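Local coordinates for sigma regulatory family protein-PP2C phosphatase (Chlamydia trachomatis serovar L2, PDB 6MAB) that probably acts as a membrane-anchored PP2C-type phosphatase, and is present here as its periplasmic sensor domain, which is implicated in TCA cycle regulation, at residues His26-Thr31 with Met252-Leu257; Pro33-Ile38 with Phe113-Arg118; Asp123-Ala128 with Leu149-Tyr154; Lys169-Ser174 with Leu257-Lys262. All blocks are in the same frame, centred on the assembly; numbering follows the deposited sequence.

Interaction 1 of 4, residues His26-Thr31 with Met252-Leu257; sequences HTLQQT and MDFRIL
In Leu28, chi1 (-66°) sets CG anti to the carbonyl carbon and chi2 (172°) extends CD1 away from the helix, where it meets Phe254 and Ile256. In Met252 the chain is bent at chi3 (-75°), which turns CE back toward the helix backbone. Leu28 CD1 lies 3.8 Å from Phe254 CE1, reaching the ring at its edge and near its plane, and 3.9 Å from Ile256 CD1. One methyl thus serves both strand residues; a short branched side chain carries it to the point between them. The methionine methyl works on the backbone instead: Met252 CE sits 3.7 Å from Leu28 O and 4.0 Å from Gln29 CA, with the Gln29 CG methylene close by. Unbranched and flexible, methionine can bend its terminal methyl onto the helix backbone. Gln29 keeps its amide at the margin, where NE2 makes a weak hydrogen bond to Glu251. The contact lays the C-terminal end of helix 2-31 against the start of strand 254-261, with Leu159 of helix 153-160 also touching Leu28, and strands 169-174 and 240-249 flanking the strand in its sheet.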
loop_
_atom_site.group_PDB
_atom_site.type_symbol
_atom_site.label_atom_id
_atom_site.label_comp_id
_atom_site.label_asym_id
_atom_site.label_seq_id
_atom_site.Cartn_x
_atom_site.Cartn_y
_atom_site.Cartn_z
ATOM N N HIS A 26 2.140 6.781 -11.166
ATOM C CA HIS A 26 2.192 5.987 -12.384
ATOM C C HIS A 26 3.202 4.860 -12.252
ATOM O O HIS A 26 2.951 3.731 -12.700
ATOM C CB HIS A 26 2.536 6.895 -13.562
ATOM C CG HIS A 26 2.847 6.152 -14.824
ATOM N ND1 HIS A 26 1.867 5.676 -15.669
ATOM C CD2 HIS A 26 4.029 5.798 -15.383
ATOM C CE1 HIS A 26 2.433 5.067 -16.696
ATOM N NE2 HIS A 26 3.743 5.127 -16.546
ATOM N N THR A 27 4.339 5.131 -11.605
ATOM C CA THR A 27 5.327 4.081 -11.388
ATOM C C THR A 27 4.733 2.946 -10.564
ATOM O O THR A 27 4.875 1.765 -10.902
ATOM C CB THR A 27 6.573 4.668 -10.713
ATOM O OG1 THR A 27 7.168 5.653 -11.572
ATOM C CG2 THR A 27 7.606 3.581 -10.436
ATOM N N LEU A 28 4.048 3.290 -9.474
ATOM C CA LEU A 28 3.437 2.266 -8.646
ATOM C C LEU A 28 2.326 1.515 -9.382
ATOM O O LEU A 28 2.158 0.309 -9.169
ATOM C CB LEU A 28 2.936 2.905 -7.349
ATOM C CG LEU A 28 4.065 3.443 -6.465
ATOM C CD1 LEU A 28 3.487 4.238 -5.295
ATOM C CD2 LEU A 28 4.958 2.326 -5.920
ATOM N N GLN A 29 1.575 2.184 -10.270
ATOM C CA GLN A 29 0.548 1.487 -11.040
ATOM C C GLN A 29 1.157 0.468 -11.993
ATOM O O GLN A 29 0.539 -0.569 -12.282
ATOM C CB GLN A 29 -0.306 2.501 -11.800
ATOM C CG GLN A 29 -1.294 3.254 -10.928
ATOM C CD GLN A 29 -1.837 4.518 -11.587
ATOM O OE1 GLN A 29 -1.479 4.856 -12.718
ATOM N NE2 GLN A 29 -2.706 5.222 -10.873
ATOM N N GLN A 30 2.372 0.734 -12.471
ATOM C CA GLN A 30 3.047 -0.161 -13.393
ATOM C C GLN A 30 3.764 -1.311 -12.688
ATOM O O GLN A 30 4.007 -2.354 -13.317
ATOM C CB GLN A 30 4.042 0.639 -14.232
ATOM C CG GLN A 30 3.387 1.682 -15.131
ATOM C CD GLN A 30 2.302 1.068 -16.011
ATOM O OE1 GLN A 30 1.172 1.551 -16.054
ATOM N NE2 GLN A 30 2.640 -0.020 -16.697
ATOM N N THR A 31 4.054 -1.176 -11.388
ATOM C CA THR A 31 4.913 -2.118 -10.686
ATOM C C THR A 31 4.221 -2.928 -9.594
ATOM O O THR A 31 4.666 -4.040 -9.307
ATOM C CB THR A 31 6.096 -1.375 -10.049
ATOM O OG1 THR A 31 5.609 -0.319 -9.223
ATOM C CG2 THR A 31 6.990 -0.782 -11.119
ATOM N N MET A 252 -6.065 1.032 -5.918
ATOM C CA MET A 252 -5.183 0.276 -5.037
ATOM C C MET A 252 -5.307 0.700 -3.573
ATOM O O MET A 252 -4.538 0.216 -2.726
ATOM C CB MET A 252 -3.744 0.416 -5.522
ATOM C CG MET A 252 -3.448 -0.472 -6.715
ATOM S SD MET A 252 -1.670 -0.667 -6.837
ATOM C CE MET A 252 -1.141 0.887 -7.497
ATOM N N ASP A 253 -6.242 1.580 -3.246
ATOM C CA ASP A 253 -6.602 1.860 -1.856
ATOM C C ASP A 253 -5.437 2.462 -1.071
ATOM O O ASP A 253 -5.256 2.177 0.112
ATOM C CB ASP A 253 -7.116 0.594 -1.157
ATOM C CG ASP A 253 -8.621 0.593 -0.964
ATOM O OD1 ASP A 253 -9.278 1.604 -1.286
ATOM O OD2 ASP A 253 -9.152 -0.430 -0.476
ATOM N N PHE A 254 -4.637 3.302 -1.725
ATOM C CA PHE A 254 -3.691 4.138 -0.998
ATOM C C PHE A 254 -3.521 5.446 -1.750
ATOM O O PHE A 254 -4.031 5.615 -2.856
ATOM C CB PHE A 254 -2.357 3.409 -0.756
ATOM C CG PHE A 254 -1.541 3.166 -1.975
ATOM C CD1 PHE A 254 -0.628 4.109 -2.380
ATOM C CD2 PHE A 254 -1.610 1.953 -2.662
ATOM C CE1 PHE A 254 0.163 3.901 -3.498
ATOM C CE2 PHE A 254 -0.820 1.738 -3.791
ATOM C CZ PHE A 254 0.068 2.715 -4.203
ATOM N N ARG A 255 -2.825 6.383 -1.115
ATOM C CA ARG A 255 -2.639 7.725 -1.629
ATOM C C ARG A 255 -1.162 8.060 -1.567
ATOM O O ARG A 255 -0.395 7.420 -0.852
ATOM C CB ARG A 255 -3.442 8.772 -0.829
ATOM C CG ARG A 255 -4.915 8.425 -0.624
ATOM C CD ARG A 255 -5.786 9.682 -0.526
ATOM N NE ARG A 255 -5.922 10.200 0.822
ATOM C CZ ARG A 255 -6.480 11.375 1.104
ATOM N NH1 ARG A 255 -6.936 12.153 0.125
ATOM N NH2 ARG A 255 -6.579 11.782 2.361
ATOM N N ILE A 256 -0.769 9.088 -2.306
ATOM C CA ILE A 256 0.598 9.584 -2.294
ATOM C C ILE A 256 0.555 11.053 -1.891
ATOM O O ILE A 256 -0.200 11.843 -2.473
ATOM C CB ILE A 256 1.288 9.419 -3.660
ATOM C CG1 ILE A 256 1.481 7.940 -3.998
ATOM C CG2 ILE A 256 2.644 10.068 -3.670
ATOM C CD1 ILE A 256 1.856 7.728 -5.452
ATOM N N LEU A 257 1.360 11.408 -0.901
ATOM C CA LEU A 257 1.561 12.789 -0.477
ATOM C C LEU A 257 2.960 13.198 -0.909
ATOM O O LEU A 257 3.939 12.621 -0.438
ATOM C CB LEU A 257 1.415 12.925 1.048
ATOM C CG LEU A 257 1.870 14.270 1.630
ATOM C CD1 LEU A 257 0.966 15.422 1.262
ATOM C CD2 LEU A 257 1.951 14.130 3.167
#

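Interaction 2 of 4, residues Pro33-Ile38 with Phe113-Arg118; sequences PLNIDI and FLATLR
Asn35 and Phe113 bury nearly equal areas here, and Pro33 and Ala115 complete the contact beside them. The asparagine side chain leans over the phenylalanine: Asn35 CB stands over one ring face, 4.1 Å from the centroid of the Phe113 ring and 28° off its normal, a CH-pi contact. Further out, Asn35 CG comes within 3.3 Å of Phe113 CD1, with the amide inclined to the ring by 31°, neither parallel nor upright. Phe113 CG lies between its own backbone N and carbonyl carbon (chi1 65°), a rotamer that turns the ring toward the helix. The two amide branches part: OD1 stays near Phe113 CD1 and CE1, while Asn35 ND2 lies by Phe113 CB and donates to Leu114 O at 3.0 Å, arriving from well above that carbonyl plane, with a second partner in Thr132 OG1 on the adjoining strand. These two bonds should fix the rotation of the amide, although OD1 is buried without a polar partner and lies 3.7 Å from Ala115 CB. Pro33 CB meets the same Ala115 methyl at 3.8 Å; a small alanine lets the turn before the helix come this close. Helix 35-45 thereby begins, just after its N-cap residue Leu34, against edge strand 113-119 of a five-stranded antiparallel sheet whose 2-1-5-4-3 order is that of a PAS-like module, consistent with a Cache-type sensor domain.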
loop_
_atom_site.group_PDB
_atom_site.type_symbol
_atom_site.label_atom_id
_atom_site.label_comp_id
_atom_site.label_asym_id
_atom_site.label_seq_id
_atom_site.Cartn_x
_atom_site.Cartn_y
_atom_site.Cartn_z
ATOM N N PRO A 33 0.443 -3.821 -9.148
ATOM C CA PRO A 33 -0.698 -4.724 -9.382
ATOM C C PRO A 33 -0.439 -5.736 -10.495
ATOM O O PRO A 33 -1.118 -5.753 -11.537
ATOM C CB PRO A 33 -1.819 -3.734 -9.711
ATOM C CG PRO A 33 -1.120 -2.650 -10.491
ATOM C CD PRO A 33 0.236 -2.517 -9.812
ATOM N N LEU A 34 0.539 -6.608 -10.256
ATOM C CA LEU A 34 0.966 -7.643 -11.199
ATOM C C LEU A 34 0.308 -9.000 -10.920
ATOM O O LEU A 34 0.879 -10.058 -11.256
ATOM C CB LEU A 34 2.480 -7.764 -11.165
ATOM C CG LEU A 34 3.227 -6.464 -11.505
ATOM C CD1 LEU A 34 4.736 -6.691 -11.458
ATOM C CD2 LEU A 34 2.795 -5.903 -12.862
ATOM N N ASN A 35 -0.920 -8.960 -10.390
ATOM C CA ASN A 35 -1.674 -10.156 -10.042
ATOM C C ASN A 35 -1.760 -11.146 -11.193
ATOM O O ASN A 35 -1.563 -12.350 -10.996
ATOM C CB ASN A 35 -3.062 -9.759 -9.588
ATOM C CG ASN A 35 -3.032 -8.809 -8.394
ATOM O OD1 ASN A 35 -2.559 -7.671 -8.505
ATOM N ND2 ASN A 35 -3.542 -9.274 -7.250
ATOM N N ILE A 36 -2.095 -10.667 -12.396
ATOM C CA ILE A 36 -2.287 -11.582 -13.510
ATOM C C ILE A 36 -1.015 -12.365 -13.774
ATOM O O ILE A 36 -1.051 -13.585 -13.995
ATOM C CB ILE A 36 -2.742 -10.814 -14.757
ATOM C CG1 ILE A 36 -4.185 -10.366 -14.567
ATOM C CG2 ILE A 36 -2.612 -11.705 -15.998
ATOM C CD1 ILE A 36 -4.743 -9.613 -15.819
ATOM N N ASP A 37 0.125 -11.668 -13.809
ATOM C CA ASP A 37 1.385 -12.323 -14.143
ATOM C C ASP A 37 1.793 -13.314 -13.059
ATOM O O ASP A 37 2.330 -14.384 -13.363
ATOM C CB ASP A 37 2.493 -11.287 -14.368
ATOM C CG ASP A 37 2.348 -10.536 -15.683
ATOM O OD1 ASP A 37 1.616 -11.024 -16.561
ATOM O OD2 ASP A 37 2.981 -9.466 -15.830
ATOM N N ILE A 38 1.553 -12.968 -11.784
ATOM C CA ILE A 38 1.868 -13.870 -10.687
ATOM C C ILE A 38 0.995 -15.119 -10.731
ATOM O O ILE A 38 1.498 -16.237 -10.557
ATOM C CB ILE A 38 1.732 -13.121 -9.348
ATOM C CG1 ILE A 38 2.818 -12.052 -9.255
ATOM C CG2 ILE A 38 1.863 -14.091 -8.184
ATOM C CD1 ILE A 38 2.583 -11.076 -8.137
ATOM N N PHE A 113 -9.298 -9.462 -8.484
ATOM C CA PHE A 113 -8.103 -9.386 -7.658
ATOM C C PHE A 113 -8.067 -8.021 -6.985
ATOM O O PHE A 113 -8.819 -7.104 -7.334
ATOM C CB PHE A 113 -6.808 -9.581 -8.479
ATOM C CG PHE A 113 -6.566 -8.494 -9.473
ATOM C CD1 PHE A 113 -5.857 -7.367 -9.115
ATOM C CD2 PHE A 113 -7.022 -8.611 -10.775
ATOM C CE1 PHE A 113 -5.628 -6.343 -10.040
ATOM C CE2 PHE A 113 -6.791 -7.595 -11.707
ATOM C CZ PHE A 113 -6.110 -6.473 -11.341
ATOM N N LEU A 114 -7.149 -7.893 -6.032
ATOM C CA LEU A 114 -6.808 -6.585 -5.499
ATOM C C LEU A 114 -5.312 -6.521 -5.246
ATOM O O LEU A 114 -4.634 -7.542 -5.073
ATOM C CB LEU A 114 -7.575 -6.253 -4.216
ATOM C CG LEU A 114 -7.353 -7.130 -2.991
ATOM C CD1 LEU A 114 -6.078 -6.808 -2.212
ATOM C CD2 LEU A 114 -8.594 -6.982 -2.074
ATOM N N ALA A 115 -4.809 -5.296 -5.205
ATOM C CA ALA A 115 -3.420 -5.032 -4.854
ATOM C C ALA A 115 -3.385 -3.804 -3.963
ATOM O O ALA A 115 -3.991 -2.784 -4.293
ATOM C CB ALA A 115 -2.564 -4.812 -6.099
ATOM N N THR A 116 -2.699 -3.892 -2.834
ATOM C CA THR A 116 -2.649 -2.752 -1.931
ATOM C C THR A 116 -1.332 -2.790 -1.175
ATOM O O THR A 116 -0.505 -3.673 -1.385
ATOM C CB THR A 116 -3.868 -2.737 -1.024
ATOM O OG1 THR A 116 -3.930 -1.493 -0.319
ATOM C CG2 THR A 116 -3.881 -3.918 -0.067
ATOM N N LEU A 117 -1.115 -1.767 -0.354
ATOM C CA LEU A 117 0.061 -1.692 0.504
ATOM C C LEU A 117 -0.365 -1.760 1.957
ATOM O O LEU A 117 -1.356 -1.136 2.348
ATOM C CB LEU A 117 0.819 -0.400 0.269
ATOM C CG LEU A 117 1.310 -0.179 -1.162
ATOM C CD1 LEU A 117 1.945 1.203 -1.298
ATOM C CD2 LEU A 117 2.288 -1.239 -1.582
ATOM N N ARG A 118 0.404 -2.519 2.753
ATOM C CA ARG A 118 0.188 -2.635 4.195
ATOM C C ARG A 118 1.547 -2.635 4.881
ATOM O O ARG A 118 2.548 -3.099 4.335
ATOM C CB ARG A 118 -0.579 -3.913 4.604
ATOM C CG ARG A 118 -1.994 -4.031 4.010
ATOM C CD ARG A 118 -2.897 -2.912 4.520
ATOM N NE ARG A 118 -4.215 -2.888 3.852
ATOM C CZ ARG A 118 -5.282 -3.514 4.312
ATOM N NH1 ARG A 118 -5.204 -4.227 5.427
ATOM N NH2 ARG A 118 -6.440 -3.411 3.677
#

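Interaction 3 of 4, residues Asp123-Ala128 with Leu149-Tyr154; sequences DSQVLA and LSDTNY
Gln125 and Asp151 meet with their flat groups nearly upright to one another, amide and carboxylate planes 77° apart. The glutamine chain is fully extended, and its NE2 donates in its own amide plane to Asp151 OD2 at 2.9 Å, almost straight (174° at the hydrogen), while the carboxylate receives it from above its plane. Asp151 CG is anti to its backbone N (chi1 -164°), and OD1 turns to the following helix, accepting from Asn153 N at 3.0 Å in an Asx turn. Water 1 donates to the same OD1 and accepts from Val126 N, bridging the two segments. Next along, Thr152 grips Val126 O twice: its backbone N comes nearly along the C=O axis at 3.1 Å, and its OG1 from above the carbonyl plane at 2.9 Å. Threonine suits this place because its other branch is apolar: Thr152 CG2 packs 3.8 Å from Ala128 CB, and lies against the Ala128 backbone. Regular pairing follows, with Ala128 and Ser150 exchanging both backbone bonds, while Leu127 and Asp151 form the non-hydrogen-bonded pair on the other face. The hairpin of strands 126-135 and 142-151 thus ends in a cluster of polar bonds just where helix 153-160 starts. The donors gathered round Asp151, Asn153 N at the helix start among them, probably stabilise its negative charge.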
loop_
_atom_site.group_PDB
_atom_site.type_symbol
_atom_site.label_atom_id
_atom_site.label_comp_id
_atom_site.label_asym_id
_atom_site.label_seq_id
_atom_site.Cartn_x
_atom_site.Cartn_y
_atom_site.Cartn_z
ATOM N N ASP A 123 9.892 -3.322 12.019
ATOM C CA ASP A 123 10.886 -2.521 11.341
ATOM C C ASP A 123 10.163 -1.380 10.646
ATOM O O ASP A 123 9.203 -0.810 11.186
ATOM C CB ASP A 123 11.672 -3.377 10.344
ATOM N N SER A 124 10.617 -1.059 9.446
ATOM C CA SER A 124 9.936 -0.099 8.590
ATOM C C SER A 124 9.590 -0.802 7.287
ATOM O O SER A 124 9.860 -0.273 6.203
ATOM C CB SER A 124 10.818 1.115 8.334
ATOM O OG SER A 124 11.301 1.655 9.563
ATOM N N GLN A 125 9.032 -2.007 7.376
ATOM C CA GLN A 125 8.755 -2.807 6.181
ATOM C C GLN A 125 7.315 -2.587 5.723
ATOM O O GLN A 125 6.360 -2.808 6.478
ATOM C CB GLN A 125 9.021 -4.287 6.448
ATOM C CG GLN A 125 8.727 -5.191 5.239
ATOM C CD GLN A 125 9.005 -6.653 5.499
ATOM O OE1 GLN A 125 8.405 -7.263 6.378
ATOM N NE2 GLN A 125 9.916 -7.229 4.724
ATOM N N VAL A 126 7.168 -2.157 4.481
ATOM C CA VAL A 126 5.873 -2.030 3.828
ATOM C C VAL A 126 5.788 -3.084 2.740
ATOM O O VAL A 126 6.728 -3.261 1.954
ATOM C CB VAL A 126 5.682 -0.617 3.259
ATOM C CG1 VAL A 126 4.441 -0.524 2.419
ATOM C CG2 VAL A 126 5.602 0.370 4.398
ATOM N N LEU A 127 4.657 -3.770 2.688
ATOM C CA LEU A 127 4.458 -4.912 1.817
ATOM C C LEU A 127 3.390 -4.611 0.781
ATOM O O LEU A 127 2.376 -3.977 1.080
ATOM C CB LEU A 127 4.021 -6.121 2.610
ATOM C CG LEU A 127 4.976 -6.603 3.696
ATOM C CD1 LEU A 127 4.319 -7.653 4.589
ATOM C CD2 LEU A 127 6.238 -7.136 3.046
ATOM N N ALA A 128 3.629 -5.080 -0.439
ATOM C CA ALA A 128 2.581 -5.172 -1.434
ATOM C C ALA A 128 1.792 -6.438 -1.165
ATOM O O ALA A 128 2.342 -7.540 -1.225
ATOM C CB ALA A 128 3.196 -5.220 -2.823
ATOM N N LEU A 149 2.805 -11.592 -0.598
ATOM C CA LEU A 149 3.426 -10.476 0.106
ATOM C C LEU A 149 4.815 -10.243 -0.474
ATOM O O LEU A 149 5.628 -11.173 -0.525
ATOM C CB LEU A 149 3.551 -10.770 1.602
ATOM C CG LEU A 149 2.291 -11.109 2.389
ATOM C CD1 LEU A 149 2.656 -11.448 3.835
ATOM C CD2 LEU A 149 1.261 -9.979 2.353
ATOM N N SER A 150 5.075 -9.013 -0.907
ATOM C CA SER A 150 6.336 -8.607 -1.512
ATOM C C SER A 150 6.872 -7.352 -0.813
ATOM O O SER A 150 6.141 -6.366 -0.639
ATOM C CB SER A 150 6.110 -8.359 -3.039
ATOM O OG SER A 150 7.158 -7.632 -3.630
ATOM N N ASP A 151 8.144 -7.385 -0.398
ATOM C CA ASP A 151 8.746 -6.194 0.196
ATOM C C ASP A 151 8.843 -5.105 -0.867
ATOM O O ASP A 151 9.397 -5.335 -1.948
ATOM C CB ASP A 151 10.121 -6.523 0.754
ATOM C CG ASP A 151 10.636 -5.471 1.714
ATOM O OD1 ASP A 151 10.316 -4.284 1.542
ATOM O OD2 ASP A 151 11.383 -5.844 2.653
ATOM N N THR A 152 8.288 -3.930 -0.581
ATOM C CA THR A 152 8.302 -2.834 -1.537
ATOM C C THR A 152 9.524 -1.929 -1.430
ATOM O O THR A 152 9.562 -0.902 -2.114
ATOM C CB THR A 152 7.051 -1.982 -1.397
ATOM O OG1 THR A 152 7.058 -1.312 -0.129
ATOM C CG2 THR A 152 5.808 -2.846 -1.540
ATOM N N ASN A 153 10.536 -2.289 -0.640
ATOM C CA ASN A 153 11.688 -1.403 -0.521
ATOM C C ASN A 153 12.332 -1.129 -1.879
ATOM O O ASN A 153 12.797 -0.013 -2.119
ATOM C CB ASN A 153 12.712 -1.937 0.484
ATOM C CG ASN A 153 13.171 -3.377 0.238
ATOM O OD1 ASN A 153 12.835 -4.026 -0.747
ATOM N ND2 ASN A 153 13.988 -3.868 1.173
ATOM N N TYR A 154 12.350 -2.119 -2.783
ATOM C CA TYR A 154 12.978 -1.915 -4.089
ATOM C C TYR A 154 12.263 -0.843 -4.915
ATOM O O TYR A 154 12.864 -0.278 -5.844
ATOM C CB TYR A 154 13.026 -3.241 -4.863
ATOM C CG TYR A 154 11.688 -3.669 -5.419
ATOM C CD1 TYR A 154 10.716 -4.247 -4.618
ATOM C CD2 TYR A 154 11.402 -3.484 -6.769
ATOM C CE1 TYR A 154 9.486 -4.638 -5.153
ATOM C CE2 TYR A 154 10.199 -3.876 -7.306
ATOM C CZ TYR A 154 9.243 -4.452 -6.501
ATOM O OH TYR A 154 8.026 -4.827 -7.041
HETATM O O HOH W 1 9.721 -1.960 3.082
#

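Interaction 4 of 4, residues Lys169-Ser174 with Leu257-Lys262; sequences KTAILS and LTYEEK
Strands 169-174 and 254-261 are antiparallel neighbours in a six-stranded sheet, probably that of a second PAS-like module, paired here through Lys169 with Tyr259, Thr170 with Thr258 and Ala171 with Leu257. The outer two are hydrogen-bonded pairs, among them Ala171 N to Leu257 O at 2.7 Å and Lys169 N to Tyr259 O at 2.8 Å; the threonines between them form the non-hydrogen-bonded pair, side by side and pointing the same way. On the face that carries Lys169, Ala171, Leu257 and Tyr259, the lysine chain crosses the tyrosine at about a right angle. Lys169 CB sits over the ring face toward the CZ rim, 3.4 Å from Tyr259 CZ, a CH-pi contact, and Lys169 CD lies 3.6 Å from Tyr259 CE2. Lysine suits the spot because its long aliphatic part can cover a ring before the charge is reached. Its last torsion (chi4 55°) bends NZ to Glu260 OE1 at 3.2 Å, a salt bridge with a weak hydrogen bond. Further along, Leu173 CD1 packs 3.8 Å from Leu257 CB. Tyr259 OH bonds Asp184, while Thr258 OG1 bonds Leu17 O of the long N-terminal helix. Glu260 OE1 also accepts from Glu261 N at 2.8 Å on its anti lone pair. With Glu261 near as well, the negative surroundings would probably favour the charged form of Lys169.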
loop_
_atom_site.group_PDB
_atom_site.type_symbol
_atom_site.label_atom_id
_atom_site.label_comp_id
_atom_site.label_asym_id
_atom_site.label_seq_id
_atom_site.Cartn_x
_atom_site.Cartn_y
_atom_site.Cartn_z
ATOM N N LYS A 169 9.806 15.505 -1.446
ATOM C CA LYS A 169 9.721 14.360 -0.560
ATOM C C LYS A 169 8.364 13.690 -0.731
ATOM O O LYS A 169 7.445 14.269 -1.308
ATOM C CB LYS A 169 9.931 14.808 0.884
ATOM C CG LYS A 169 11.245 15.558 1.078
ATOM C CD LYS A 169 11.425 16.058 2.506
ATOM C CE LYS A 169 12.703 16.890 2.647
ATOM N NZ LYS A 169 12.763 18.020 1.672
ATOM N N THR A 170 8.248 12.453 -0.241
ATOM C CA THR A 170 7.074 11.636 -0.529
ATOM C C THR A 170 6.654 10.858 0.712
ATOM O O THR A 170 7.497 10.378 1.472
ATOM C CB THR A 170 7.359 10.638 -1.671
ATOM O OG1 THR A 170 7.831 11.344 -2.818
ATOM C CG2 THR A 170 6.106 9.812 -2.039
ATOM N N ALA A 171 5.346 10.700 0.887
ATOM C CA ALA A 171 4.777 9.823 1.904
ATOM C C ALA A 171 3.695 8.974 1.254
ATOM O O ALA A 171 2.907 9.471 0.448
ATOM C CB ALA A 171 4.194 10.599 3.061
ATOM N N ILE A 172 3.695 7.686 1.584
ATOM C CA ILE A 172 2.658 6.754 1.160
ATOM C C ILE A 172 1.613 6.692 2.260
ATOM O O ILE A 172 1.954 6.428 3.427
ATOM C CB ILE A 172 3.246 5.361 0.892
ATOM C CG1 ILE A 172 4.377 5.438 -0.137
ATOM C CG2 ILE A 172 2.153 4.367 0.484
ATOM C CD1 ILE A 172 3.990 5.988 -1.490
ATOM N N LEU A 173 0.354 6.944 1.892
ATOM C CA LEU A 173 -0.757 7.105 2.833
ATOM C C LEU A 173 -1.742 5.962 2.688
ATOM O O LEU A 173 -2.191 5.659 1.581
ATOM C CB LEU A 173 -1.523 8.412 2.589
ATOM C CG LEU A 173 -1.062 9.732 3.171
ATOM C CD1 LEU A 173 0.437 9.890 3.112
ATOM C CD2 LEU A 173 -1.791 10.823 2.403
ATOM N N SER A 174 -2.140 5.383 3.819
ATOM C CA SER A 174 -3.264 4.462 3.818
ATOM C C SER A 174 -4.565 5.222 3.562
ATOM O O SER A 174 -4.642 6.450 3.671
ATOM C CB SER A 174 -3.341 3.729 5.155
ATOM O OG SER A 174 -3.916 4.582 6.128
ATOM N N LEU A 257 1.360 11.408 -0.901
ATOM C CA LEU A 257 1.561 12.789 -0.477
ATOM C C LEU A 257 2.960 13.198 -0.909
ATOM O O LEU A 257 3.939 12.621 -0.438
ATOM C CB LEU A 257 1.415 12.925 1.048
ATOM C CG LEU A 257 1.870 14.270 1.630
ATOM C CD1 LEU A 257 0.966 15.422 1.262
ATOM C CD2 LEU A 257 1.951 14.130 3.167
ATOM N N THR A 258 3.079 14.169 -1.819
ATOM C CA THR A 258 4.388 14.785 -2.026
ATOM C C THR A 258 4.448 16.080 -1.221
ATOM O O THR A 258 3.427 16.722 -0.985
ATOM C CB THR A 258 4.654 15.046 -3.498
ATOM O OG1 THR A 258 3.536 15.736 -4.042
ATOM C CG2 THR A 258 4.867 13.719 -4.225
ATOM N N TYR A 259 5.639 16.438 -0.752
ATOM C CA TYR A 259 5.739 17.603 0.116
ATOM C C TYR A 259 7.142 18.173 0.018
ATOM O O TYR A 259 8.084 17.504 -0.428
ATOM C CB TYR A 259 5.344 17.270 1.584
ATOM C CG TYR A 259 6.257 16.269 2.316
ATOM C CD1 TYR A 259 6.104 14.904 2.134
ATOM C CD2 TYR A 259 7.265 16.707 3.174
ATOM C CE1 TYR A 259 6.939 13.977 2.775
ATOM C CE2 TYR A 259 8.096 15.780 3.831
ATOM C CZ TYR A 259 7.919 14.427 3.612
ATOM O OH TYR A 259 8.740 13.495 4.230
ATOM N N GLU A 260 7.260 19.428 0.445
ATOM C CA GLU A 260 8.495 20.190 0.334
ATOM C C GLU A 260 8.416 21.339 1.329
ATOM O O GLU A 260 7.324 21.797 1.680
ATOM C CB GLU A 260 8.674 20.723 -1.097
ATOM C CG GLU A 260 9.908 21.578 -1.318
ATOM C CD GLU A 260 11.217 20.855 -0.999
ATOM O OE1 GLU A 260 11.524 20.622 0.206
ATOM O OE2 GLU A 260 11.949 20.526 -1.967
ATOM N N GLU A 261 9.578 21.800 1.781
ATOM C CA GLU A 261 9.600 22.983 2.631
ATOM C C GLU A 261 8.951 24.161 1.916
ATOM O O GLU A 261 9.227 24.428 0.750
ATOM C CB GLU A 261 11.037 23.321 3.027
ATOM C CG GLU A 261 11.684 22.238 3.862
ATOM C CD GLU A 261 13.109 22.555 4.231
ATOM O OE1 GLU A 261 13.415 23.739 4.478
ATOM O OE2 GLU A 261 13.921 21.611 4.270
ATOM N N LYS A 262 8.070 24.861 2.622
ATOM C CA LYS A 262 7.433 26.042 2.055
ATOM C C LYS A 262 8.463 27.048 1.541
ATOM O O LYS A 262 8.258 27.687 0.498
ATOM C CB LYS A 262 6.530 26.676 3.116
ATOM C CG LYS A 262 5.787 27.897 2.655
ATOM C CD LYS A 262 4.790 28.363 3.720
ATOM C CE LYS A 262 4.512 29.835 3.680
ATOM N NZ LYS A 262 3.672 30.223 4.856
#

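From the N terminus, helix 2-31 supplies the first half of interaction 1, whose partner comes only at Met252-Leu257, closing a loop of 220 residues. Within that span interaction 2 closes first, anchoring helix 35-45 to strand 113-119; interaction 3 then closes in series with it, zipping the adjacent hairpin of the same five-stranded sheet. Interaction 4 opens at Lys169 and crosses interaction 1: its partner begins at Leu257, the residue both share. Thr116 and Met252 bond directly between interactions 1 and 2, and Leu117 touches Phe254 and Ile172. The long helix, the first module and the six-stranded sheet, probably of a second, therefore meet around the Met252-Leu257 segment.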